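Local coordinates for beta-1,4-mannanase (Aplysia kurodai, PDB 3VUP), which hydrolyses the beta-1,4-linked backbone of mannan, most likely as an endo-acting digestive enzyme of the sea hare, on a TIM-barrel scaffold, at residues W25-Y28 with A29-G33; S321-L324 with V325-G328; G81-K84 with Q85-L89; E45-F48 with K49-H52. All coordinates share one frame; numbering follows the deposited sequence. Where two conformers were deposited one is given.

Contact 1 of 4, residues W25-Y28 with A29-G33; sequences WMSY and AYDFG
The Tyr30 ring meets the carbonyl of Tyr28 with its edge: CD1 of Tyr30 lies 3.5 Å from Tyr28 O, near the ring plane. The Tyr28 ring in turn sets its own edge over the middle of one face of the Trp25 indole, with CD1 of Tyr28 3.5 Å above that plane, and Trp62 packs edge-to-face with the same indole. The two tyrosines belong to a type II beta turn, Ser27 to Tyr30, in the loop that follows the first barrel strand, 18-22; Trp25 lies just before it. A further flat group, the Asp31 carboxylate, presents its two oxygens to consecutive backbone N-H groups. OD2 of Asp31 takes Met26 N at 2.8 Å on its syn side, 18° out of the carboxylate plane. OD1 of Asp31 receives Ser27 N at 2.8 Å, also on the syn side. With chi1 at -75°, CG of Asp31 stands opposite its own carbonyl carbon, and the carboxylate folds back toward the strand-side arm of the loop. Such a two-pronged grip fixes the rotation of the carboxylate. Were an asparagine here, its NH2 would probably face one of these two N-H groups and leave it without an acceptor. Ala29 takes the positive-phi corner of the turn, and its carbonyl is held by Thr69 OG1. The turn closes through Tyr30 N, which donates to Ser27 O at 2.8 Å with an N-H...O angle of 154°.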
ATOM      1  N   TRP A  25       9.281   1.840   7.972  1.00  5.17           N
ATOM      2  CA  TRP A  25       9.714   0.699   8.764  1.00  5.11           C
ATOM      3  C   TRP A  25      10.604   1.293   9.843  1.00  5.47           C
ATOM      4  O   TRP A  25      10.964   2.471   9.781  1.00  6.00           O
ATOM      5  CB  TRP A  25      10.520  -0.303   7.913  1.00  5.55           C
ATOM      6  CG  TRP A  25      11.596   0.335   7.106  1.00  6.01           C
ATOM      7  CD1 TRP A  25      12.785   0.841   7.560  1.00  6.58           C
ATOM      8  CD2 TRP A  25      11.561   0.587   5.700  1.00  6.22           C
ATOM      9  NE1 TRP A  25      13.495   1.386   6.516  1.00  7.38           N
ATOM     10  CE2 TRP A  25      12.767   1.240   5.362  1.00  6.83           C
ATOM     11  CE3 TRP A  25      10.633   0.316   4.688  1.00  6.58           C
ATOM     12  CZ2 TRP A  25      13.066   1.625   4.054  1.00  7.02           C
ATOM     13  CZ3 TRP A  25      10.931   0.704   3.389  1.00  6.95           C
ATOM     14  CH2 TRP A  25      12.136   1.356   3.087  1.00  7.35           C
ATOM     15  N   MET A  26      10.972   0.476  10.819  1.00  6.14           N
ATOM     16  CA  MET A  26      11.994   0.873  11.776  1.00  6.63           C
ATOM     17  C   MET A  26      13.273   0.096  11.470  1.00  7.07           C
ATOM     18  O   MET A  26      14.292   0.686  11.099  1.00  8.34           O
ATOM     19  CB  MET A  26      11.525   0.670  13.213  1.00  7.56           C
ATOM     20  CG  MET A  26      12.497   1.233  14.252  1.00  8.75           C
ATOM     21  SD  MET A  26      12.953   2.964  14.021  1.00  9.21           S
ATOM     22  CE  MET A  26      11.331   3.735  14.065  1.00  9.27           C
ATOM     23  N   SER A  27      13.204  -1.226  11.606  1.00  6.99           N
ATOM     24  CA  SER A  27      14.233  -2.124  11.096  1.00  7.60           C
ATOM     25  C   SER A  27      13.646  -2.826   9.876  1.00  7.71           C
ATOM     26  O   SER A  27      12.754  -3.664  10.011  1.00  7.75           O
ATOM     27  CB  SER A  27      14.621  -3.144  12.164  1.00  8.68           C
ATOM     28  OG  SER A  27      15.148  -2.486  13.303  1.00  9.79           O
ATOM     29  N   TYR A  28      14.125  -2.458   8.691  1.00  8.16           N
ATOM     30  CA  TYR A  28      13.583  -2.950   7.421  1.00  7.16           C
ATOM     31  C   TYR A  28      13.375  -4.460   7.426  1.00  7.06           C
ATOM     32  O   TYR A  28      14.333  -5.217   7.563  1.00  8.20           O
ATOM     33  CB  TYR A  28      14.529  -2.556   6.290  1.00  8.14           C
ATOM     34  CG  TYR A  28      14.148  -2.982   4.886  1.00  7.85           C
ATOM     35  CD1 TYR A  28      13.391  -2.154   4.066  1.00  7.84           C
ATOM     36  CD2 TYR A  28      14.610  -4.175   4.350  1.00  7.43           C
ATOM     37  CE1 TYR A  28      13.066  -2.518   2.766  1.00  8.34           C
ATOM     38  CE2 TYR A  28      14.295  -4.552   3.045  1.00  7.67           C
ATOM     39  CZ  TYR A  28      13.526  -3.714   2.251  1.00  7.56           C
ATOM     40  OH  TYR A  28      13.206  -4.062   0.950  1.00  8.28           O
ATOM     41  N   ALA A  29      12.114  -4.874   7.287  1.00  6.54           N
ATOM     42  CA  ALA A  29      11.706  -6.285   7.199  1.00  6.77           C
ATOM     43  C   ALA A  29      11.914  -7.071   8.483  1.00  7.41           C
ATOM     44  O   ALA A  29      11.756  -8.292   8.488  1.00  7.90           O
ATOM     45  CB  ALA A  29      12.389  -6.993   6.025  1.00  8.04           C
ATOM     46  N   TYR A  30      12.267  -6.359   9.553  1.00  7.82           N
ATOM     47  CA  TYR A  30      12.619  -6.933  10.848  1.00  8.50           C
ATOM     48  C   TYR A  30      11.836  -6.271  11.974  1.00  8.01           C
ATOM     49  O   TYR A  30      12.346  -6.130  13.086  1.00  9.14           O
ATOM     50  CB  TYR A  30      14.117  -6.735  11.109  1.00  9.48           C
ATOM     51  CG  TYR A  30      14.942  -7.892  10.658  1.00 10.39           C
ATOM     52  CD1 TYR A  30      15.130  -8.142   9.314  1.00 10.60           C
ATOM     53  CD2 TYR A  30      15.528  -8.746  11.582  1.00 12.36           C
ATOM     54  CE1 TYR A  30      15.876  -9.222   8.897  1.00 11.24           C
ATOM     55  CE2 TYR A  30      16.268  -9.820  11.183  1.00 12.80           C
ATOM     56  CZ  TYR A  30      16.448 -10.056   9.839  1.00 11.53           C
ATOM     57  OH  TYR A  30      17.192 -11.147   9.465  1.00 13.31           O
ATOM     58  N   ASP A  31      10.603  -5.864  11.691  1.00  7.34           N
ATOM     59  CA  ASP A  31       9.795  -5.121  12.654  1.00  7.45           C
ATOM     60  C   ASP A  31       8.714  -5.960  13.333  1.00  7.96           C
ATOM     61  O   ASP A  31       8.236  -5.591  14.398  1.00  9.41           O
ATOM     62  CB  ASP A  31       9.108  -3.934  11.973  1.00  7.14           C
ATOM     63  CG  ASP A  31      10.044  -2.774  11.690  1.00  6.34           C
ATOM     64  OD1 ASP A  31      10.934  -2.495  12.525  1.00  7.31           O
ATOM     65  OD2 ASP A  31       9.843  -2.106  10.645  1.00  6.58           O
ATOM     66  N   PHE A  32       8.314  -7.059  12.692  1.00  7.86           N
ATOM     67  CA  PHE A  32       7.171  -7.856  13.131  1.00  8.13           C
ATOM     68  C   PHE A  32       7.499  -9.330  13.164  1.00  7.75           C
ATOM     69  O   PHE A  32       8.214  -9.826  12.303  1.00  8.71           O
ATOM     70  CB  PHE A  32       5.961  -7.586  12.235  1.00  8.29           C
ATOM     71  CG  PHE A  32       5.471  -6.188  12.358  1.00  7.97           C
ATOM     72  CD1 PHE A  32       4.650  -5.831  13.414  1.00  9.63           C
ATOM     73  CD2 PHE A  32       5.909  -5.204  11.488  1.00  7.56           C
ATOM     74  CE1 PHE A  32       4.244  -4.532  13.580  1.00 10.61           C
ATOM     75  CE2 PHE A  32       5.507  -3.895  11.653  1.00  8.70           C
ATOM     76  CZ  PHE A  32       4.665  -3.562  12.694  1.00  9.74           C
ATOM     77  N   GLY A  33       6.962 -10.028  14.158  1.00  8.31           N
ATOM     78  CA  GLY A  33       7.172 -11.458  14.274  1.00  8.93           C
ATOM     79  C   GLY A  33       8.497 -11.771  14.936  1.00  9.15           C
ATOM     80  O   GLY A  33       9.379 -10.918  15.009  1.00  9.43           O
TER

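Contact 2 of 4, residues S321-L324 with V325-G328; sequences SWHL and VQRG. With SO4 (sulfate ion), chain F.
His323 and Gln326 meet ring to amide. The CD atom of Gln326 lies 3.6 Å above one face of the imidazole of His323, toward the rim, with the two planes 41° apart. On the same ring, ND1 of His323 accepts from Gln326 N at 3.1 Å, the donor standing 24° out of the ring plane. With its chain extended beyond CG, Gln326 runs along that face while its backbone nitrogen is gripped from the same residue. The carbonyl of His323 serves the turn as well, taking Arg327 N at 2.8 Å. A step further out, CB of His323 rests 3.7 Å above one face of the Trp322 ring, and Pro24 touches both side chains. In one of its two deposited conformers, Arg327 sends NE to O1 of a sulfate, which is also bound by Gln297 N, Asn330 and Gln331. Gln331 holds Ser321 OG and Trp322 O besides, tying the strand end to the helix. The side chain of Trp322 comes within about 3 Å of a bound Tris molecule, consistent with a place beside the substrate cleft. At the core is a side-chain N-cap: His323 immediately precedes helix 324-338, directly after strand 318-322, in the last strand-to-helix connection of the TIM barrel.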
ATOM      1  N   SER A 321       3.150  11.048   2.689  1.00  4.77           N
ATOM      2  CA  SER A 321       4.518  11.353   2.285  1.00  5.16           C
ATOM      3  C   SER A 321       5.465  10.183   2.600  1.00  5.03           C
ATOM      4  O   SER A 321       5.131   9.281   3.385  1.00  5.17           O
ATOM      5  CB  SER A 321       4.993  12.649   2.942  1.00  5.08           C
ATOM      6  OG  SER A 321       4.849  12.587   4.347  1.00  5.98           O
ATOM      7  N   TRP A 322       6.642  10.200   1.981  1.00  4.75           N
ATOM      8  CA  TRP A 322       7.587   9.088   2.067  1.00  5.06           C
ATOM      9  C   TRP A 322       8.695   9.261   3.114  1.00  4.68           C
ATOM     10  O   TRP A 322       9.492  10.192   3.041  1.00  5.15           O
ATOM     11  CB  TRP A 322       8.226   8.839   0.687  1.00  5.25           C
ATOM     12  CG  TRP A 322       9.268   7.772   0.758  1.00  4.98           C
ATOM     13  CD1 TRP A 322      10.616   7.935   0.617  1.00  5.60           C
ATOM     14  CD2 TRP A 322       9.059   6.385   1.067  1.00  5.33           C
ATOM     15  NE1 TRP A 322      11.259   6.732   0.806  1.00  5.59           N
ATOM     16  CE2 TRP A 322      10.328   5.765   1.079  1.00  5.91           C
ATOM     17  CE3 TRP A 322       7.922   5.606   1.317  1.00  5.66           C
ATOM     18  CZ2 TRP A 322      10.495   4.401   1.336  1.00  6.46           C
ATOM     19  CZ3 TRP A 322       8.090   4.245   1.576  1.00  5.91           C
ATOM     20  CH2 TRP A 322       9.370   3.660   1.583  1.00  6.58           C
ATOM     21  N   HIS A 323       8.726   8.326   4.066  1.00  4.93           N
ATOM     22  CA  HIS A 323       9.814   8.123   5.032  1.00  5.00           C
ATOM     23  C   HIS A 323       9.781   9.115   6.189  1.00  4.85           C
ATOM     24  O   HIS A 323      10.645   9.982   6.331  1.00  5.72           O
ATOM     25  CB  HIS A 323      11.194   8.063   4.375  1.00  5.18           C
ATOM     26  CG  HIS A 323      12.117   7.115   5.062  1.00  5.41           C
ATOM     27  ND1 HIS A 323      12.404   7.196   6.411  1.00  5.98           N
ATOM     28  CD2 HIS A 323      12.771   6.026   4.595  1.00  6.08           C
ATOM     29  CE1 HIS A 323      13.211   6.200   6.733  1.00  5.66           C
ATOM     30  NE2 HIS A 323      13.455   5.482   5.650  1.00  6.20           N
ATOM     31  N   LEU A 324       8.784   8.961   7.049  1.00  4.82           N
ATOM     32  CA  LEU A 324       8.654   9.832   8.209  1.00  5.24           C
ATOM     33  C   LEU A 324       9.843   9.707   9.147  1.00  5.18           C
ATOM     34  O   LEU A 324      10.238  10.689   9.762  1.00  5.87           O
ATOM     35  CB  LEU A 324       7.373   9.533   8.976  1.00  5.81           C
ATOM     36  CG  LEU A 324       6.070   9.887   8.260  1.00  6.67           C
ATOM     37  CD1 LEU A 324       4.896   9.330   9.035  1.00  7.89           C
ATOM     38  CD2 LEU A 324       5.939  11.398   8.074  1.00  7.47           C
ATOM     39  N   VAL A 325      10.408   8.515   9.286  1.00  5.54           N
ATOM     40  CA  VAL A 325      11.529   8.359  10.205  1.00  5.89           C
ATOM     41  C   VAL A 325      12.681   9.291   9.840  1.00  5.45           C
ATOM     42  O   VAL A 325      13.254   9.942  10.712  1.00  6.95           O
ATOM     43  CB  VAL A 325      11.996   6.893  10.284  1.00  6.59           C
ATOM     44  CG1 VAL A 325      13.350   6.783  10.949  1.00  7.51           C
ATOM     45  CG2 VAL A 325      10.967   6.066  11.036  1.00  6.36           C
ATOM     46  N   GLN A 326      13.011   9.376   8.555  1.00  5.57           N
ATOM     47  CA  GLN A 326      14.105  10.248   8.147  1.00  6.81           C
ATOM     48  C   GLN A 326      13.698  11.671   7.793  1.00  6.55           C
ATOM     49  O   GLN A 326      14.498  12.595   7.936  1.00  7.78           O
ATOM     50  CB  GLN A 326      14.865   9.633   6.969  1.00  8.19           C
ATOM     51  CG  GLN A 326      15.741   8.458   7.374  1.00  9.71           C
ATOM     52  CD  GLN A 326      16.434   7.784   6.206  1.00 11.60           C
ATOM     53  OE1 GLN A 326      16.720   8.408   5.187  1.00 13.06           O
ATOM     54  NE2 GLN A 326      16.716   6.503   6.356  1.00 11.00           N
ATOM     55  N   ARG A 327      12.461  11.857   7.340  1.00  5.78           N
ATOM     56  CA  ARG A 327      12.066  13.112   6.712  0.61  6.41           C
ATOM     57  C   ARG A 327      10.889  13.780   7.419  1.00  6.90           C
ATOM     58  O   ARG A 327      10.333  14.758   6.920  1.00  7.25           O
ATOM     59  CB  ARG A 327      11.719  12.876   5.236  0.61  7.48           C
ATOM     60  CG  ARG A 327      12.533  11.771   4.552  0.61  7.97           C
ATOM     61  CD  ARG A 327      13.962  12.187   4.178  0.61  8.14           C
ATOM     62  NE  ARG A 327      13.987  13.146   3.069  0.61  8.35           N
ATOM     63  CZ  ARG A 327      15.014  13.325   2.243  0.61  8.06           C
ATOM     64  NH1 ARG A 327      16.115  12.599   2.381  0.61  9.00           N
ATOM     65  NH2 ARG A 327      14.944  14.225   1.269  0.61  6.78           N
ATOM     66  N   GLY A 328      10.511  13.253   8.580  1.00  8.30           N
ATOM     67  CA  GLY A 328       9.365  13.765   9.304  1.00  8.85           C
ATOM     68  C   GLY A 328       9.464  15.215   9.737  1.00  8.48           C
ATOM     69  O   GLY A 328       8.439  15.892   9.816  1.00  8.27           O
TER
HETATM   70  S   SO4 F 404      11.509  15.633   1.944  1.00 11.07           S
HETATM   71  O1  SO4 F 404      11.725  14.261   2.328  1.00 12.69           O
HETATM   72  O2  SO4 F 404      10.165  15.773   2.347  1.00  6.20           O
HETATM   73  O3  SO4 F 404      12.156  16.548   2.861  1.00 13.40           O
HETATM   74  O4  SO4 F 404      12.077  15.823   0.618  1.00 12.43           O

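Contact 3 of 4, residues G81-K84 with Q85-L89; sequences GPDK and QGTML
This is a local turn in which one aspartate gathers backbone N-H groups ahead of and at the start of a helix, where the small hairpin strand 79-81 leads into helix 88-101. Asp83 carries it. Its OD2 accepts from Gly86 N at 2.8 Å, on the syn side but 33° out of the carboxylate plane. OD1 of Asp83 takes two donors from different directions: Thr87 N at 2.9 Å comes in at the syn lone pair, whereas Met88 N, 3.0 Å away, approaches from above the plane, 58° out of it. Asp34 N adds a further bond to OD1. CG of Asp83 sits between its own N and carbonyl carbon (chi1 72°), a torsion that turns the carboxylate into the bend of the chain. Four N-H donors, together with the start of the helix, would tend to favour the charged form of this buried acid. Beside it, CB of Pro82 packs on CG of Met88 at 3.7 Å, and CG of Pro82 reaches CD2 of Leu89 at 4.0 Å. Pro82 O is buried here without a polar partner. Asp34 also uses OD1 to bind Lys84 N and Gln85 N, so two aspartates share the N-H groups of the bend. Thr87 OG1 is hydrogen-bonded to Asp91 OD2 and Gly35 N. An aspartate accepting several backbone N-H groups thus leads into the outer helix that follows strand 58-65, in a beta-alpha connection of the TIM barrel.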
ATOM      1  N   GLY A  81       3.684 -20.677   8.729  1.00  7.87           N
ATOM      2  CA  GLY A  81       2.952 -19.912   9.719  1.00  8.00           C
ATOM      3  C   GLY A  81       3.313 -18.445   9.614  1.00  7.49           C
ATOM      4  O   GLY A  81       4.137 -18.064   8.781  1.00  7.30           O
ATOM      5  N   PRO A  82       2.702 -17.608  10.459  1.00  7.47           N
ATOM      6  CA  PRO A  82       2.944 -16.162  10.402  1.00  7.89           C
ATOM      7  C   PRO A  82       4.378 -15.784  10.776  1.00  8.41           C
ATOM      8  O   PRO A  82       4.901 -14.775  10.300  1.00  8.45           O
ATOM      9  CB  PRO A  82       1.939 -15.595  11.419  1.00  8.39           C
ATOM     10  CG  PRO A  82       0.897 -16.651  11.552  1.00  9.47           C
ATOM     11  CD  PRO A  82       1.631 -17.950  11.412  1.00  7.84           C
ATOM     12  N   ASP A  83       4.986 -16.592  11.639  1.00  8.11           N
ATOM     13  CA  ASP A  83       6.381 -16.449  12.035  1.00  8.03           C
ATOM     14  C   ASP A  83       6.810 -17.781  12.654  1.00  9.00           C
ATOM     15  O   ASP A  83       6.079 -18.774  12.561  1.00  8.76           O
ATOM     16  CB  ASP A  83       6.606 -15.264  13.001  1.00  8.10           C
ATOM     17  CG  ASP A  83       6.069 -15.508  14.412  1.00  8.09           C
ATOM     18  OD1 ASP A  83       6.261 -14.613  15.265  1.00  9.05           O
ATOM     19  OD2 ASP A  83       5.462 -16.569  14.677  1.00  9.24           O
ATOM     20  N   LYS A  84       7.974 -17.801  13.299  1.00  9.95           N
ATOM     21  CA  LYS A  84       8.440 -19.005  13.990  1.00 11.03           C
ATOM     22  C   LYS A  84       8.210 -18.955  15.492  1.00 12.04           C
ATOM     23  O   LYS A  84       7.829 -19.948  16.098  1.00 13.49           O
ATOM     24  CB  LYS A  84       9.922 -19.245  13.717  1.00 13.03           C
ATOM     25  CG  LYS A  84      10.189 -19.873  12.373  1.00 15.02           C
ATOM     26  CD  LYS A  84      11.655 -20.230  12.172  0.54 16.72           C
ATOM     27  CE  LYS A  84      12.537 -18.994  12.184  0.54 18.42           C
ATOM     28  NZ  LYS A  84      13.700 -19.116  11.257  0.54 19.24           N
ATOM     29  N   GLN A  85       8.450 -17.800  16.101  1.00 12.24           N
ATOM     30  CA  GLN A  85       8.447 -17.721  17.557  1.00 12.81           C
ATOM     31  C   GLN A  85       7.079 -17.448  18.163  1.00 11.58           C
ATOM     32  O   GLN A  85       6.946 -17.389  19.381  1.00 12.50           O
ATOM     33  CB  GLN A  85       9.468 -16.700  18.051  1.00 14.72           C
ATOM     34  CG  GLN A  85      10.869 -16.929  17.503  0.54 15.96           C
ATOM     35  CD  GLN A  85      11.363 -18.350  17.712  0.54 16.90           C
ATOM     36  OE1 GLN A  85      11.072 -18.980  18.729  0.54 17.84           O
ATOM     37  NE2 GLN A  85      12.112 -18.862  16.743  0.54 16.99           N
ATOM     38  N   GLY A  86       6.064 -17.281  17.325  1.00 11.42           N
ATOM     39  CA  GLY A  86       4.709 -17.154  17.827  1.00 11.40           C
ATOM     40  C   GLY A  86       4.376 -15.798  18.422  1.00 11.14           C
ATOM     41  O   GLY A  86       3.555 -15.710  19.335  1.00 12.16           O
ATOM     42  N   THR A  87       5.011 -14.737  17.927  1.00  9.95           N
ATOM     43  CA  THR A  87       4.647 -13.390  18.376  1.00  9.40           C
ATOM     44  C   THR A  87       3.856 -12.588  17.345  1.00  8.52           C
ATOM     45  O   THR A  87       3.225 -11.587  17.697  1.00  8.16           O
ATOM     46  CB  THR A  87       5.865 -12.540  18.822  1.00 10.06           C
ATOM     47  OG1 THR A  87       6.610 -12.100  17.680  1.00  8.82           O
ATOM     48  CG2 THR A  87       6.775 -13.331  19.740  1.00 10.93           C
ATOM     49  N   MET A  88       3.881 -13.020  16.087  1.00  8.33           N
ATOM     50  CA  MET A  88       3.336 -12.224  14.987  1.00  7.70           C
ATOM     51  C   MET A  88       1.891 -11.779  15.189  1.00  7.45           C
ATOM     52  O   MET A  88       1.564 -10.630  14.923  1.00  7.15           O
ATOM     53  CB  MET A  88       3.484 -12.984  13.670  1.00  8.14           C
ATOM     54  CG  MET A  88       3.031 -12.214  12.441  1.00  7.11           C
ATOM     55  SD  MET A  88       3.933 -10.670  12.235  1.00  7.48           S
ATOM     56  CE  MET A  88       3.575 -10.335  10.511  1.00  8.20           C
ATOM     57  N   LEU A  89       1.021 -12.686  15.624  1.00  7.94           N
ATOM     58  CA  LEU A  89      -0.379 -12.323  15.793  1.00  8.40           C
ATOM     59  C   LEU A  89      -0.513 -11.256  16.882  1.00  8.48           C
ATOM     60  O   LEU A  89      -1.155 -10.231  16.674  1.00  8.73           O
ATOM     61  CB  LEU A  89      -1.236 -13.554  16.099  1.00  9.23           C
ATOM     62  CG  LEU A  89      -1.168 -14.671  15.052  1.00 11.28           C
ATOM     63  CD1 LEU A  89      -2.103 -15.797  15.447  1.00 12.20           C
ATOM     64  CD2 LEU A  89      -1.498 -14.161  13.659  1.00 12.14           C
TER

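Contact 4 of 4, residues E45-F48 with K49-H52; sequences EPEF and KKLH
Phe48, Lys49 and Lys50 give up most surface in this pair of consecutive turns of helix 36-53. Phe48 contributes chiefly through its backbone, Phe48 O accepting from His52 N at 2.9 Å, while its ring is directed off the turn into the protein. Lys49 continues the alpha-helical pattern, with Lys49 N bonded to Glu45 O at 3.0 Å. Its chain runs outward with CG opposite the backbone N (chi1 -179°), and its amine forms a salt bridge with Asp53, one turn on. Lys50 N donates to Pro46 O at 2.9 Å; Pro46 has no N-H to give the preceding turn, and the helix kinks there. The side chain of Lys50 lies alongside that of Glu47, both pointing the same way. A bend at chi3 of Lys50 (-68°) brings NZ over the carboxylate, and a salt bridge forms at 2.9 Å to Glu47 OE2, met from above the plane and 42° out of it. A water links the other oxygen, standing 2.7 Å from Glu47 OE1 and 3.0 Å from Lys50 NZ. An alanine in place of Glu47, lacking the carboxylate, is likely to leave the Lys50 amine without its charged mate and its chain freer to turn. Around this turn, Phe48 packs on Leu95 and Ala99 of helix 88-101, Glu47 touches Val325 and Leu51 touches Ile335 of helix 324-338, and Met59 of strand 58-65 touches both Phe48 and Leu51, so the helix is wedged between its two barrel neighbours and the strand it leads to.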
ATOM      1  N   GLU A  45       6.537   3.571  18.435  1.00  9.09           N
ATOM      2  CA  GLU A  45       5.478   4.315  19.113  1.00  9.32           C
ATOM      3  C   GLU A  45       5.663   5.852  19.063  1.00  9.26           C
ATOM      4  O   GLU A  45       4.707   6.567  18.764  1.00  8.85           O
ATOM      5  CB  GLU A  45       5.238   3.796  20.540  1.00 10.21           C
ATOM      6  CG  GLU A  45       4.119   4.534  21.245  1.00 11.03           C
ATOM      7  CD  GLU A  45       3.638   3.845  22.504  1.00 11.60           C
ATOM      8  OE1 GLU A  45       4.222   2.807  22.894  1.00 12.56           O
ATOM      9  OE2 GLU A  45       2.669   4.355  23.106  1.00 12.77           O
ATOM     10  N   PRO A  46       6.891   6.359  19.320  1.00  9.22           N
ATOM     11  CA  PRO A  46       7.072   7.813  19.191  1.00  9.24           C
ATOM     12  C   PRO A  46       6.763   8.351  17.793  1.00  8.24           C
ATOM     13  O   PRO A  46       6.377   9.513  17.680  1.00  8.62           O
ATOM     14  CB  PRO A  46       8.551   8.014  19.526  1.00 10.75           C
ATOM     15  CG  PRO A  46       8.858   6.907  20.459  1.00 10.85           C
ATOM     16  CD  PRO A  46       8.061   5.727  19.957  1.00 10.10           C
ATOM     17  N   GLU A  47       6.928   7.540  16.755  1.00  7.64           N
ATOM     18  CA  GLU A  47       6.572   7.991  15.416  1.00  7.86           C
ATOM     19  C   GLU A  47       5.061   8.154  15.276  1.00  7.13           C
ATOM     20  O   GLU A  47       4.592   9.064  14.598  1.00  7.45           O
ATOM     21  CB  GLU A  47       7.143   7.056  14.348  1.00  7.98           C
ATOM     22  CG  GLU A  47       8.661   6.990  14.368  1.00  8.35           C
ATOM     23  CD  GLU A  47       9.326   8.312  14.022  1.00  9.43           C
ATOM     24  OE1 GLU A  47       8.724   9.127  13.285  1.00  9.83           O
ATOM     25  OE2 GLU A  47      10.462   8.536  14.491  1.00 10.56           O
ATOM     26  N   PHE A  48       4.291   7.269  15.900  1.00  7.32           N
ATOM     27  CA  PHE A  48       2.846   7.463  15.932  1.00  7.86           C
ATOM     28  C   PHE A  48       2.472   8.738  16.694  1.00  7.91           C
ATOM     29  O   PHE A  48       1.598   9.492  16.275  1.00  7.60           O
ATOM     30  CB  PHE A  48       2.138   6.252  16.543  1.00  8.78           C
ATOM     31  CG  PHE A  48       1.965   5.106  15.581  1.00  9.41           C
ATOM     32  CD1 PHE A  48       0.835   5.024  14.788  1.00  9.77           C
ATOM     33  CD2 PHE A  48       2.935   4.123  15.450  1.00 10.92           C
ATOM     34  CE1 PHE A  48       0.665   3.983  13.893  1.00 10.82           C
ATOM     35  CE2 PHE A  48       2.765   3.073  14.554  1.00 11.94           C
ATOM     36  CZ  PHE A  48       1.626   3.007  13.781  1.00 11.74           C
ATOM     37  N   LYS A  49       3.124   8.977  17.824  1.00  7.97           N
ATOM     38  CA  LYS A  49       2.831  10.175  18.601  1.00  8.85           C
ATOM     39  C   LYS A  49       3.150  11.441  17.811  1.00  8.14           C
ATOM     40  O   LYS A  49       2.334  12.360  17.755  1.00  8.38           O
ATOM     41  CB  LYS A  49       3.596  10.175  19.914  1.00  9.98           C
ATOM     42  CG  LYS A  49       3.289  11.395  20.766  1.00 11.33           C
ATOM     43  CD  LYS A  49       4.030  11.354  22.084  1.00 13.80           C
ATOM     44  CE  LYS A  49       3.472  12.370  23.069  1.00 16.40           C
ATOM     45  NZ  LYS A  49       3.598  13.758  22.562  1.00 17.50           N
ATOM     46  N   LYS A  50       4.330  11.493  17.202  1.00  8.24           N
ATOM     47  CA  LYS A  50       4.720  12.668  16.425  1.00  8.05           C
ATOM     48  C   LYS A  50       3.761  12.914  15.266  1.00  7.75           C
ATOM     49  O   LYS A  50       3.398  14.058  14.985  1.00  7.45           O
ATOM     50  CB  LYS A  50       6.150  12.534  15.902  1.00  9.22           C
ATOM     51  CG  LYS A  50       7.188  12.668  16.997  1.00 10.38           C
ATOM     52  CD  LYS A  50       8.602  12.687  16.450  1.00 12.40           C
ATOM     53  CE  LYS A  50       8.981  11.336  15.858  1.00 12.68           C
ATOM     54  NZ  LYS A  50      10.414  11.292  15.438  1.00 12.69           N
ATOM     55  N   LEU A  51       3.350  11.841  14.597  1.00  6.69           N
ATOM     56  CA  LEU A  51       2.415  11.966  13.492  1.00  6.56           C
ATOM     57  C   LEU A  51       1.065  12.508  13.951  1.00  6.55           C
ATOM     58  O   LEU A  51       0.508  13.419  13.339  1.00  7.05           O
ATOM     59  CB  LEU A  51       2.237  10.615  12.807  1.00  6.68           C
ATOM     60  CG  LEU A  51       1.224  10.579  11.668  1.00  6.86           C
ATOM     61  CD1 LEU A  51       1.632  11.539  10.554  1.00  7.96           C
ATOM     62  CD2 LEU A  51       1.084   9.160  11.142  1.00  7.74           C
ATOM     63  N   HIS A  52       0.543  11.950  15.037  1.00  6.78           N
ATOM     64  CA  HIS A  52      -0.709  12.430  15.596  1.00  7.41           C
ATOM     65  C   HIS A  52      -0.618  13.897  16.025  1.00  7.62           C
ATOM     66  O   HIS A  52      -1.505  14.706  15.739  1.00  7.60           O
ATOM     67  CB  HIS A  52      -1.111  11.588  16.801  1.00  8.72           C
ATOM     68  CG  HIS A  52      -2.214  12.200  17.601  1.00 10.07           C
ATOM     69  ND1 HIS A  52      -3.504  12.297  17.129  1.00 10.14           N
ATOM     70  CD2 HIS A  52      -2.214  12.781  18.823  1.00 12.16           C
ATOM     71  CE1 HIS A  52      -4.258  12.895  18.034  1.00 11.81           C
ATOM     72  NE2 HIS A  52      -3.499  13.200  19.071  1.00 12.71           N
TER
HETATM   73  O   HOH W   1       9.898  11.357  12.433  1.00 10.39           O

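Overall arrangement
Contact 1 is the link among the four. Its Trp25 CZ3 lies 3.8 Å from Trp322 CH2 of contact 2, and the bound Tris lies about 3 Å from the side chain of Trp322 and about 6 Å from that of Trp25, consistent with the substrate pocket at this end of the barrel. At its far end, Phe32 CB reaches Met88 SD of contact 3 at 3.7 Å, and Met26 CE lies 4.2 Å from Glu47 CG of contact 4. Contact 4, on the outer helix, joins contact 2 through Glu47 CD and Val325 CG2, 4.1 Å apart. Contacts 2 and 3 do not meet, their nearest atoms being about 18 Å apart, nor do contacts 3 and 4, at about 14 Å.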